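Local coordinates for putative pachytene checkpoint protein 2 (Caenorhabditis elegans, PDB 4XGU) that is an AAA+ ATPase that probably remodels other proteins at the cost of ATP and probably plays a key role in chromosome recombination during meiosis, at residues I335-L338 / A339-V343; S225-L228 / V229-F233; V153-L156 / A157-S160; C74-R77 / D78-F82; S51-E54 / L55-D59. One frame throughout, in Å; residues are numbered along the deposited sequence.

Interaction 1: I335-L338 / A339-V343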
loop_
_atom_site.group_PDB
_atom_site.type_symbol
_atom_site.label_atom_id
_atom_site.label_comp_id
_atom_site.label_asym_id
_atom_site.label_seq_id
_atom_site.Cartn_x
_atom_site.Cartn_y
_atom_site.Cartn_z
ATOM N N ILE B 335 -20.150 -48.791 8.572
ATOM C CA ILE B 335 -20.753 -50.077 8.242
ATOM C C ILE B 335 -21.560 -50.627 9.415
ATOM O O ILE B 335 -22.676 -51.111 9.236
ATOM C CB ILE B 335 -19.685 -51.108 7.834
ATOM C CG1 ILE B 335 -18.911 -50.611 6.613
ATOM C CG2 ILE B 335 -20.317 -52.461 7.546
ATOM C CD1 ILE B 335 -17.778 -51.520 6.202
ATOM N N MET B 336 -20.994 -50.541 10.615
ATOM C CA MET B 336 -21.669 -51.037 11.811
ATOM C C MET B 336 -22.952 -50.262 12.089
ATOM O O MET B 336 -23.942 -50.832 12.551
ATOM C CB MET B 336 -20.736 -50.967 13.021
ATOM C CG MET B 336 -19.562 -51.925 12.939
ATOM S SD MET B 336 -20.090 -53.587 12.479
ATOM C CE MET B 336 -21.096 -54.026 13.897
ATOM N N GLU B 337 -22.930 -48.963 11.803
ATOM C CA GLU B 337 -24.113 -48.124 11.955
ATOM C C GLU B 337 -25.134 -48.437 10.872
ATOM O O GLU B 337 -26.341 -48.402 11.112
ATOM C CB GLU B 337 -23.732 -46.641 11.916
ATOM C CG GLU B 337 -24.913 -45.679 11.823
ATOM C CD GLU B 337 -25.764 -45.642 13.083
ATOM O OE1 GLU B 337 -25.381 -46.267 14.097
ATOM O OE2 GLU B 337 -26.822 -44.978 13.060
ATOM N N LEU B 338 -24.644 -48.747 9.677
ATOM C CA LEU B 338 -25.517 -49.143 8.579
ATOM C C LEU B 338 -26.204 -50.470 8.879
ATOM O O LEU B 338 -27.320 -50.721 8.421
ATOM C CB LEU B 338 -24.728 -49.248 7.275
ATOM C CG LEU B 338 -24.359 -47.945 6.570
ATOM C CD1 LEU B 338 -23.463 -48.234 5.378
ATOM C CD2 LEU B 338 -25.611 -47.198 6.136
ATOM N N ALA B 339 -25.531 -51.318 9.649
ATOM C CA ALA B 339 -26.089 -52.609 10.036
ATOM C C ALA B 339 -27.116 -52.449 11.153
ATOM O O ALA B 339 -28.060 -53.230 11.254
ATOM C CB ALA B 339 -24.983 -53.557 10.467
ATOM N N ARG B 340 -26.926 -51.433 11.988
ATOM C CA ARG B 340 -27.844 -51.165 13.087
ATOM C C ARG B 340 -29.227 -50.778 12.575
ATOM O O ARG B 340 -30.241 -51.214 13.116
ATOM C CB ARG B 340 -27.296 -50.058 13.991
ATOM C CG ARG B 340 -28.167 -49.764 15.202
ATOM C CD ARG B 340 -27.644 -48.579 15.996
ATOM N NE ARG B 340 -27.769 -47.327 15.255
ATOM C CZ ARG B 340 -28.855 -46.561 15.263
ATOM N NH1 ARG B 340 -29.918 -46.918 15.974
ATOM N NH2 ARG B 340 -28.881 -45.438 14.558
ATOM N N ILE B 341 -29.267 -49.955 11.533
ATOM C CA ILE B 341 -30.538 -49.512 10.970
ATOM C C ILE B 341 -31.064 -50.496 9.934
ATOM O O ILE B 341 -32.131 -50.292 9.359
ATOM C CB ILE B 341 -30.416 -48.121 10.333
ATOM C CG1 ILE B 341 -29.179 -48.053 9.438
ATOM C CG2 ILE B 341 -30.340 -47.052 11.407
ATOM C CD1 ILE B 341 -28.916 -46.675 8.874
ATOM N N GLY B 342 -30.312 -51.567 9.702
ATOM C CA GLY B 342 -30.759 -52.635 8.825
ATOM C C GLY B 342 -30.459 -52.405 7.356
ATOM O O GLY B 342 -30.936 -53.148 6.497
ATOM N N VAL B 343 -29.672 -51.378 7.062
ATOM C CA VAL B 343 -29.286 -51.094 5.684
ATOM C C VAL B 343 -28.331 -52.169 5.172
ATOM O O VAL B 343 -28.506 -52.701 4.073
ATOM C CB VAL B 343 -28.632 -49.706 5.552
ATOM C CG1 VAL B 343 -27.999 -49.543 4.181
ATOM C CG2 VAL B 343 -29.660 -48.612 5.805
#
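Residues 335-343 carry the last turn of helix 324-340, in the AAA+ lid region, into a Schellman motif: Ala339 N still donates to Ile335 O at 2.9 Å, whereas Val343 N reaches back five residues to Leu338 O in a weak 2.8 Å bond. Gly342 N completes the motif with a weak bond to Ala339 O. The reversal turns on Gly342, whose phi of 86° would jam a CB against the preceding carbonyl oxygen and so calls for glycine. The hydrophobic contact usual in this motif is also present, since Leu338 CD2 meets Val343 CG1 at 3.9 Å, and Leu338 packs on Ile169 of the second subunit. On the helix surface, three residues apart, Glu337 and Arg340 lie side by side. Arg340 grips the carboxylate side-on, NE to Glu337 OE1 at 2.9 Å and NH2 to Glu337 OE2 at 2.6 Å. OE2 is met on its syn side, OE1 from above the carboxylate plane, and the carboxylate and guanidinium planes are inclined by 34°. A bend at chi2 (69°) turns both glutamate oxygens to the arginine. OE2 also accepts Asn165 N of the second subunit; with an alanine here, that amide would probably lose its acceptor and Arg340 its main hold, keeping a weak bond to His163 O of that subunit. Ile341 CG2 lies 3.8 Å above one face of the Arg340 guanidinium, toward its rim.

Interaction 2: S225-L228 / V229-F233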
loop_
_atom_site.group_PDB
_atom_site.type_symbol
_atom_site.label_atom_id
_atom_site.label_comp_id
_atom_site.label_asym_id
_atom_site.label_seq_id
_atom_site.Cartn_x
_atom_site.Cartn_y
_atom_site.Cartn_z
ATOM N N SER B 225 -17.010 -4.727 8.504
ATOM C CA SER B 225 -16.843 -4.115 9.832
ATOM C C SER B 225 -18.140 -3.506 10.363
ATOM O O SER B 225 -18.971 -3.005 9.605
ATOM C CB SER B 225 -15.741 -3.050 9.830
ATOM O OG SER B 225 -14.546 -3.546 9.254
ATOM N N GLY B 226 -18.297 -3.557 11.680
ATOM C CA GLY B 226 -19.467 -3.020 12.345
ATOM C C GLY B 226 -19.215 -2.779 13.822
ATOM O O GLY B 226 -18.217 -3.247 14.370
ATOM N N LYS B 227 -20.116 -2.047 14.468
ATOM C CA LYS B 227 -19.963 -1.729 15.885
ATOM C C LYS B 227 -20.469 -2.868 16.759
ATOM O O LYS B 227 -20.104 -2.975 17.929
ATOM C CB LYS B 227 -20.708 -0.433 16.227
ATOM C CG LYS B 227 -22.227 -0.518 16.102
ATOM C CD LYS B 227 -22.896 -0.757 17.449
ATOM C CE LYS B 227 -24.388 -1.006 17.300
ATOM N NZ LYS B 227 -25.045 -1.274 18.612
ATOM N N LEU B 228 -21.307 -3.722 16.180
ATOM C CA LEU B 228 -22.058 -4.706 16.951
ATOM C C LEU B 228 -21.239 -5.911 17.409
ATOM O O LEU B 228 -21.755 -6.768 18.124
ATOM C CB LEU B 228 -23.263 -5.182 16.143
ATOM C CG LEU B 228 -22.989 -5.533 14.683
ATOM C CD1 LEU B 228 -23.225 -7.013 14.435
ATOM C CD2 LEU B 228 -23.856 -4.679 13.770
ATOM N N VAL B 229 -19.976 -5.986 17.002
ATOM C CA VAL B 229 -19.080 -6.975 17.588
ATOM C C VAL B 229 -18.965 -6.654 19.072
ATOM O O VAL B 229 -18.990 -7.545 19.918
ATOM C CB VAL B 229 -17.688 -6.976 16.930
ATOM C CG1 VAL B 229 -16.773 -7.975 17.626
ATOM C CG2 VAL B 229 -17.800 -7.294 15.447
ATOM N N GLN B 230 -18.860 -5.363 19.374
ATOM C CA GLN B 230 -18.884 -4.880 20.749
ATOM C C GLN B 230 -20.216 -5.201 21.416
ATOM O O GLN B 230 -20.258 -5.688 22.547
ATOM C CB GLN B 230 -18.628 -3.372 20.791
ATOM C CG GLN B 230 -19.066 -2.712 22.085
ATOM C CD GLN B 230 -17.937 -1.979 22.772
ATOM O OE1 GLN B 230 -16.979 -1.551 22.130
ATOM N NE2 GLN B 230 -18.039 -1.834 24.088
ATOM N N LYS B 231 -21.304 -4.921 20.704
ATOM C CA LYS B 231 -22.651 -5.175 21.202
ATOM C C LYS B 231 -22.873 -6.658 21.486
ATOM O O LYS B 231 -23.515 -7.026 22.472
ATOM C CB LYS B 231 -23.689 -4.670 20.197
ATOM C CG LYS B 231 -25.127 -4.988 20.563
ATOM C CD LYS B 231 -26.082 -4.531 19.473
ATOM C CE LYS B 231 -27.516 -4.921 19.798
ATOM N NZ LYS B 231 -28.470 -4.503 18.732
ATOM N N MET B 232 -22.333 -7.507 20.617
ATOM C CA MET B 232 -22.476 -8.948 20.770
ATOM C C MET B 232 -21.721 -9.444 21.995
ATOM O O MET B 232 -22.244 -10.235 22.780
ATOM C CB MET B 232 -21.977 -9.670 19.517
ATOM C CG MET B 232 -22.129 -11.178 19.569
ATOM S SD MET B 232 -21.532 -11.959 18.060
ATOM C CE MET B 232 -19.856 -11.333 18.005
ATOM N N PHE B 233 -20.490 -8.969 22.153
ATOM C CA PHE B 233 -19.651 -9.380 23.269
ATOM C C PHE B 233 -20.142 -8.781 24.586
ATOM O O PHE B 233 -19.915 -9.348 25.656
ATOM C CB PHE B 233 -18.195 -8.991 23.003
ATOM C CG PHE B 233 -17.448 -9.985 22.154
ATOM C CD1 PHE B 233 -17.710 -10.105 20.800
ATOM C CD2 PHE B 233 -16.481 -10.802 22.712
ATOM C CE1 PHE B 233 -17.022 -11.022 20.022
ATOM C CE2 PHE B 233 -15.793 -11.720 21.940
ATOM C CZ PHE B 233 -16.065 -11.829 20.594
#
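Lys227 and Leu228 meet Gln230, Lys231 and Met232 in a local, largely solvent-facing contact, where the loop after helix 217-224 winds into the first turn of helix 228-241 in the AAA ATPase region. Met232 N donates to Leu228 O at 2.7 Å, an i to i+4 bond with an N-H...O angle of 148°, and Phe233 N continues the pattern to Val229 O at 3.0 Å. Gln230 N reaches Lys227 O only weakly, and Gln230 CB lies 3.2 Å from that oxygen. On the buried side, the branched side chain of Val229 packs on Phe218 and Phe222 of helix 217-224 and on Leu280 of helix 275-288, a place suited to a compact apolar residue. Outward, the long lysines cross. Lys227 places CG between its backbone N and carbonyl carbon (chi1 66°) and bends at chi2, which brings NZ over the fully extended Lys231 chain, 3.5 Å from Lys231 CD. The ammonium group thus rests on a methylene of the other lysine rather than on its charged end, and Lys227 NZ and Lys231 NZ stay 4.7 Å apart. Two like charges this near each other probably repel mildly, and water at this exposed surface is likely to screen them, so the backbone bonds and the buried valine presumably hold the turn.

Interaction 3: V153-L156 / A157-S160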
loop_
_atom_site.group_PDB
_atom_site.type_symbol
_atom_site.label_atom_id
_atom_site.label_comp_id
_atom_site.label_asym_id
_atom_site.label_seq_id
_atom_site.Cartn_x
_atom_site.Cartn_y
_atom_site.Cartn_z
ATOM N N VAL B 153 -7.832 -28.849 29.184
ATOM C CA VAL B 153 -8.848 -27.808 29.279
ATOM C C VAL B 153 -9.599 -27.925 30.602
ATOM O O VAL B 153 -9.996 -26.917 31.192
ATOM C CB VAL B 153 -9.827 -27.875 28.094
ATOM C CG1 VAL B 153 -10.935 -26.869 28.266
ATOM C CG2 VAL B 153 -9.085 -27.611 26.794
ATOM N N ALA B 154 -9.769 -29.157 31.074
ATOM C CA ALA B 154 -10.358 -29.402 32.388
ATOM C C ALA B 154 -9.523 -28.742 33.477
ATOM O O ALA B 154 -10.058 -28.207 34.449
ATOM C CB ALA B 154 -10.481 -30.895 32.650
ATOM N N ALA B 155 -8.208 -28.787 33.309
ATOM C CA ALA B 155 -7.296 -28.173 34.263
ATOM C C ALA B 155 -7.457 -26.658 34.251
ATOM O O ALA B 155 -7.476 -26.021 35.304
ATOM C CB ALA B 155 -5.862 -28.561 33.951
ATOM N N LEU B 156 -7.573 -26.087 33.055
ATOM C CA LEU B 156 -7.798 -24.652 32.913
ATOM C C LEU B 156 -9.088 -24.241 33.606
ATOM O O LEU B 156 -9.135 -23.224 34.293
ATOM C CB LEU B 156 -7.851 -24.252 31.438
ATOM C CG LEU B 156 -6.532 -24.195 30.670
ATOM C CD1 LEU B 156 -6.795 -23.825 29.226
ATOM C CD2 LEU B 156 -5.588 -23.197 31.310
ATOM N N ALA B 157 -10.128 -25.048 33.425
ATOM C CA ALA B 157 -11.428 -24.773 34.024
ATOM C C ALA B 157 -11.392 -24.937 35.541
ATOM O O ALA B 157 -11.931 -24.106 36.272
ATOM C CB ALA B 157 -12.489 -25.681 33.416
ATOM N N ARG B 158 -10.757 -26.010 36.005
ATOM C CA ARG B 158 -10.644 -26.281 37.437
ATOM C C ARG B 158 -9.895 -25.166 38.156
ATOM O O ARG B 158 -10.333 -24.686 39.201
ATOM C CB ARG B 158 -9.945 -27.621 37.679
ATOM C CG ARG B 158 -10.863 -28.715 38.198
ATOM C CD ARG B 158 -10.118 -30.029 38.390
ATOM N NE ARG B 158 -9.813 -30.682 37.118
ATOM C CZ ARG B 158 -8.598 -31.082 36.751
ATOM N NH1 ARG B 158 -7.566 -30.898 37.560
ATOM N NH2 ARG B 158 -8.413 -31.669 35.575
ATOM N N LEU B 159 -8.762 -24.762 37.590
ATOM C CA LEU B 159 -7.979 -23.662 38.137
ATOM C C LEU B 159 -8.797 -22.380 38.170
ATOM O O LEU B 159 -8.884 -21.714 39.201
ATOM C CB LEU B 159 -6.706 -23.448 37.316
ATOM C CG LEU B 159 -5.589 -24.473 37.500
ATOM C CD1 LEU B 159 -4.495 -24.254 36.468
ATOM C CD2 LEU B 159 -5.024 -24.379 38.907
ATOM N N SER B 160 -9.402 -22.051 37.032
ATOM C CA SER B 160 -10.196 -20.837 36.891
ATOM C C SER B 160 -11.329 -20.780 37.908
ATOM O O SER B 160 -11.608 -19.725 38.474
ATOM C CB SER B 160 -10.757 -20.737 35.474
ATOM O OG SER B 160 -9.725 -20.915 34.522
#
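The carbonyl oxygens of Val153 to Leu156 accept from the N-H groups of Ala157 to Ser160, and these backbone bonds form the first group. All four run i to i+4; that from Leu159 N to Ala155 O, at 2.9 Å and 169°, is nearly straight at its hydrogen. Ser160 adds a side-chain bond, its OG beside the backbone N (chi1 -51°) and turned back to Leu156 O; the modelled 2.4 Å between OG and that oxygen is very short, and the exact length is doubtful. OG also has a weak bond to Arg173 NH1. The second group is the flat packing of Arg158. A bend at chi3 (-74°) folds its guanidinium back along the helix, one face over Ala154 O and Ala155 N, with NH2 3.7 Å from Ala154 CB. Alanine suits this bed, since a bulkier side chain would probably push the guanidinium off. Tyr395 of the third subunit makes a cation-pi contact with the same group; replacing Arg158 by a leucine would probably leave that ring without its cation. Apolar packing forms the last group: Val153 and Ala154 touch helix 185-199, while Ala155 and Leu159 pack on the same Tyr395. This is an i to i+4 bonded alpha helix packed between helix 185-199 of its own chain and the third subunit of the six-chain AAA+ assembly.

Interaction 4: C74-R77 / D78-F82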
loop_
_atom_site.group_PDB
_atom_site.type_symbol
_atom_site.label_atom_id
_atom_site.label_comp_id
_atom_site.label_asym_id
_atom_site.label_seq_id
_atom_site.Cartn_x
_atom_site.Cartn_y
_atom_site.Cartn_z
ATOM N N CYS B 74 -8.650 -40.107 31.653
ATOM C CA CYS B 74 -7.603 -39.646 30.752
ATOM C C CYS B 74 -6.341 -40.484 30.926
ATOM O O CYS B 74 -5.387 -40.350 30.163
ATOM C CB CYS B 74 -7.310 -38.165 30.992
ATOM S SG CYS B 74 -8.736 -37.080 30.693
ATOM N N GLU B 75 -6.352 -41.359 31.929
ATOM C CA GLU B 75 -5.230 -42.252 32.198
ATOM C C GLU B 75 -5.158 -43.386 31.179
ATOM O O GLU B 75 -4.076 -43.878 30.859
ATOM C CB GLU B 75 -5.335 -42.837 33.608
ATOM C CG GLU B 75 -5.457 -41.802 34.714
ATOM C CD GLU B 75 -5.631 -42.431 36.086
ATOM O OE1 GLU B 75 -4.642 -42.980 36.620
ATOM O OE2 GLU B 75 -6.755 -42.381 36.629
ATOM N N LEU B 76 -6.317 -43.802 30.679
ATOM C CA LEU B 76 -6.390 -44.919 29.742
ATOM C C LEU B 76 -6.590 -44.455 28.307
ATOM O O LEU B 76 -7.018 -43.329 28.057
ATOM C CB LEU B 76 -7.519 -45.878 30.130
ATOM C CG LEU B 76 -7.180 -47.004 31.112
ATOM C CD1 LEU B 76 -8.401 -47.872 31.370
ATOM C CD2 LEU B 76 -6.021 -47.844 30.591
ATOM N N ARG B 77 -6.274 -45.342 27.368
ATOM C CA ARG B 77 -6.449 -45.067 25.950
ATOM C C ARG B 77 -7.933 -44.869 25.640
ATOM O O ARG B 77 -8.796 -45.341 26.383
ATOM C CB ARG B 77 -5.852 -46.205 25.114
ATOM C CG ARG B 77 -5.896 -45.985 23.611
ATOM C CD ARG B 77 -5.149 -47.071 22.859
ATOM N NE ARG B 77 -3.734 -46.750 22.707
ATOM C CZ ARG B 77 -2.770 -47.207 23.501
ATOM N NH1 ARG B 77 -3.065 -48.015 24.511
ATOM N NH2 ARG B 77 -1.509 -46.859 23.281
ATOM N N ASP B 78 -8.219 -44.164 24.549
ATOM C CA ASP B 78 -9.577 -43.762 24.198
ATOM C C ASP B 78 -10.580 -44.914 24.119
ATOM O O ASP B 78 -11.761 -44.725 24.390
ATOM C CB ASP B 78 -9.564 -43.009 22.864
ATOM C CG ASP B 78 -10.912 -42.397 22.523
ATOM O OD1 ASP B 78 -11.673 -42.070 23.458
ATOM O OD2 ASP B 78 -11.207 -42.238 21.320
ATOM N N GLY B 79 -10.125 -46.107 23.754
ATOM C CA GLY B 79 -11.047 -47.219 23.596
ATOM C C GLY B 79 -10.880 -48.341 24.605
ATOM O O GLY B 79 -11.649 -49.303 24.599
ATOM N N GLU B 80 -9.882 -48.209 25.473
ATOM C CA GLU B 80 -9.493 -49.270 26.400
ATOM C C GLU B 80 -10.641 -49.809 27.250
ATOM O O GLU B 80 -11.512 -49.057 27.689
ATOM C CB GLU B 80 -8.376 -48.770 27.319
ATOM C CG GLU B 80 -6.974 -49.127 26.857
ATOM C CD GLU B 80 -6.503 -50.454 27.412
ATOM O OE1 GLU B 80 -6.662 -51.483 26.721
ATOM O OE2 GLU B 80 -5.972 -50.464 28.543
ATOM N N LEU B 81 -10.630 -51.121 27.468
ATOM C CA LEU B 81 -11.565 -51.767 28.385
ATOM C C LEU B 81 -11.007 -51.725 29.799
ATOM O O LEU B 81 -9.797 -51.825 29.998
ATOM C CB LEU B 81 -11.835 -53.218 27.976
ATOM C CG LEU B 81 -12.736 -53.499 26.769
ATOM C CD1 LEU B 81 -12.013 -53.247 25.450
ATOM C CD2 LEU B 81 -13.269 -54.922 26.831
ATOM N N PHE B 82 -11.885 -51.576 30.784
ATOM C CA PHE B 82 -11.454 -51.574 32.175
ATOM C C PHE B 82 -11.205 -53.006 32.641
ATOM O O PHE B 82 -11.460 -53.957 31.901
ATOM C CB PHE B 82 -12.492 -50.882 33.062
ATOM C CG PHE B 82 -12.767 -49.452 32.673
ATOM C CD1 PHE B 82 -11.955 -48.426 33.127
ATOM C CD2 PHE B 82 -13.836 -49.137 31.853
ATOM C CE1 PHE B 82 -12.206 -47.112 32.769
ATOM C CE2 PHE B 82 -14.091 -47.824 31.492
ATOM C CZ PHE B 82 -13.274 -46.812 31.951
#
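Leu76 and Arg77 meet Glu80 and Phe82 round a type I beta turn that runs from Arg77 to Glu80. The close-packed part centres on Leu76, one methyl of which meets a ring and the other a carboxylate oxygen. Leu76 CD1 touches Phe82 CD1 at 4.0 Å, approaching the ring obliquely, while CD2 lies 3.3 Å from Glu80 OE2. Leucine suits this place because its two branches can serve two neighbours at once, and Asn46 touches both Leu76 and Phe82 from the same chain. The glutamate crosses the leucine at about a right angle. Glu80 CG lies 3.6 Å from Arg77 CB, and the bend at chi2 (-90°) swings the carboxylate on so that OE2 comes to the leucine methyl. Within the turn, Glu80 N donates to Arg77 O at 3.2 Å; the hydrogen points fairly straight (154°), but the donor stands well above the carbonyl plane. Arg77 O has a second partner in the side chain of Asn46. The outer side is much looser. Arg77 starts out with CG anti to the backbone N (chi1 -176°) and bends at chi3, and its NH1 stays 5.5 Å from Glu80 OE1, too far for a salt bridge, although the opposite charges may attract weakly through solvent. Asp78, by contrast, is tied down at the second position of the turn by a salt bridge from OD2 to Lys146 at the start of helix 145-161. The whole is a beta turn in the loop between strands 68-72 and 95-98, joining the Pch2 N-terminal domain to a helix that precedes the P-loop.

Interaction 5: S51-E54 / L55-D59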
loop_
_atom_site.group_PDB
_atom_site.type_symbol
_atom_site.label_atom_id
_atom_site.label_comp_id
_atom_site.label_asym_id
_atom_site.label_seq_id
_atom_site.Cartn_x
_atom_site.Cartn_y
_atom_site.Cartn_z
ATOM N N SER B 51 -25.873 -48.017 27.372
ATOM C CA SER B 51 -27.266 -47.585 27.409
ATOM C C SER B 51 -28.153 -48.539 28.199
ATOM O O SER B 51 -29.314 -48.232 28.471
ATOM C CB SER B 51 -27.811 -47.437 25.989
ATOM O OG SER B 51 -27.907 -48.701 25.356
ATOM N N SER B 52 -27.611 -49.691 28.572
ATOM C CA SER B 52 -28.411 -50.694 29.260
ATOM C C SER B 52 -27.566 -51.720 30.003
ATOM O O SER B 52 -26.442 -52.033 29.603
ATOM C CB SER B 52 -29.327 -51.405 28.259
ATOM O OG SER B 52 -30.077 -52.434 28.882
ATOM N N VAL B 53 -28.122 -52.236 31.093
ATOM C CA VAL B 53 -27.532 -53.357 31.813
ATOM C C VAL B 53 -28.216 -54.642 31.359
ATOM O O VAL B 53 -29.385 -54.871 31.678
ATOM C CB VAL B 53 -27.679 -53.191 33.340
ATOM C CG1 VAL B 53 -27.232 -54.451 34.064
ATOM C CG2 VAL B 53 -26.892 -51.982 33.820
ATOM N N GLU B 54 -27.504 -55.477 30.607
ATOM C CA GLU B 54 -28.124 -56.668 30.030
ATOM C C GLU B 54 -28.056 -57.846 30.996
ATOM O O GLU B 54 -27.584 -57.698 32.122
ATOM C CB GLU B 54 -27.464 -57.023 28.689
ATOM C CG GLU B 54 -27.244 -55.812 27.760
ATOM C CD GLU B 54 -28.541 -55.277 27.182
ATOM O OE1 GLU B 54 -29.596 -55.933 27.359
ATOM O OE2 GLU B 54 -28.529 -54.202 26.516
ATOM N N LEU B 55 -28.550 -59.003 30.567
ATOM C CA LEU B 55 -28.549 -60.188 31.416
ATOM C C LEU B 55 -27.139 -60.565 31.852
ATOM O O LEU B 55 -26.175 -60.331 31.125
ATOM C CB LEU B 55 -29.199 -61.366 30.696
ATOM C CG LEU B 55 -30.706 -61.252 30.486
ATOM C CD1 LEU B 55 -31.176 -62.269 29.467
ATOM C CD2 LEU B 55 -31.426 -61.446 31.803
ATOM N N PHE B 56 -27.038 -61.129 33.053
ATOM C CA PHE B 56 -25.773 -61.592 33.627
ATOM C C PHE B 56 -24.820 -60.447 33.964
ATOM O O PHE B 56 -23.654 -60.678 34.287
ATOM C CB PHE B 56 -25.091 -62.593 32.684
ATOM C CG PHE B 56 -25.907 -63.830 32.424
ATOM C CD1 PHE B 56 -25.895 -64.885 33.322
ATOM C CD2 PHE B 56 -26.691 -63.937 31.287
ATOM C CE1 PHE B 56 -26.653 -66.029 33.094
ATOM C CE2 PHE B 56 -27.448 -65.075 31.049
ATOM C CZ PHE B 56 -27.429 -66.123 31.956
ATOM N N GLN B 57 -25.322 -59.217 33.911
ATOM C CA GLN B 57 -24.514 -58.047 34.238
ATOM C C GLN B 57 -25.053 -57.309 35.460
ATOM O O GLN B 57 -24.486 -56.304 35.885
ATOM C CB GLN B 57 -24.451 -57.090 33.047
ATOM C CG GLN B 57 -23.652 -57.608 31.870
ATOM C CD GLN B 57 -23.520 -56.580 30.769
ATOM O OE1 GLN B 57 -22.659 -56.696 29.896
ATOM N NE2 GLN B 57 -24.375 -55.563 30.803
ATOM N N GLY B 58 -26.153 -57.801 36.019
ATOM C CA GLY B 58 -26.720 -57.195 37.210
ATOM C C GLY B 58 -28.226 -57.040 37.165
ATOM O O GLY B 58 -28.861 -57.339 36.154
ATOM N N ASP B 59 -28.794 -56.568 38.271
ATOM C CA ASP B 59 -30.236 -56.377 38.386
ATOM C C ASP B 59 -30.738 -55.453 37.286
ATOM O O ASP B 59 -30.223 -54.350 37.108
ATOM C CB ASP B 59 -30.589 -55.807 39.764
ATOM C CG ASP B 59 -32.058 -55.984 40.119
ATOM O OD1 ASP B 59 -32.901 -56.069 39.200
ATOM O OD2 ASP B 59 -32.370 -56.040 41.326
#
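Val53 lays its CG1 methyl over the backbone and the base of the side chain of Gln57, 3.8 Å from Gln57 O and 4.0 Å from Gln57 CB. CG1 stands anti to the valine's own backbone N (chi1 172°), which aims it at the residues leaving the turn, where it also comes within 3.9 Å of Gly58 O. A buried valine offers a compact methyl surface to this strip of backbone. Between these residues the chain makes a type II beta turn from Glu54 to Gln57, closed by Gln57 N donating to Glu54 O at 3.3 Å. The third position, with positive phi (68°), commonly holds glycine in this turn type; here it is Phe56, whose ring projects outward with the side chain of Leu55, and a crystal neighbour touches this tip. Gly58, by contrast, has backbone angles at which a CB would strike the preceding carbonyl oxygen, a clear reason for glycine. On the entering arm, Ser52 OG donates a weak 3.3 Å bond to Glu54 OE2, and this tends to hold the bent glutamate chain back along the backbone. Two polar ties fix the arms to what follows, Val53 N to Asn63 OD1 and Asp59 OD1 to Ser61 N. The exposed turn sits at the surface of the Pch2 N-terminal domain, in the loop that leads from helix 30-41 to strand 68-72.

All five contacts are local and follow one another in series, with none nesting or crossing. Interaction 5 closes a turn between helix 30-41 and strand 68-72, and interaction 4 another turn just beyond that strand, in the same N-terminal domain. Interaction 3 lies along helix 145-161, its nearest atoms about 7 Å from those of interaction 4; Lys146 at the start of the helix links the two regions. Interaction 2 starts helix 228-241 of the ATPase region, and interaction 1 ends helix 324-340 of the lid, their centres 46 Å apart on opposite sides of the chain's centre. Interactions 1 and 3 face the second and third subunits respectively, so both contribute to the assembly.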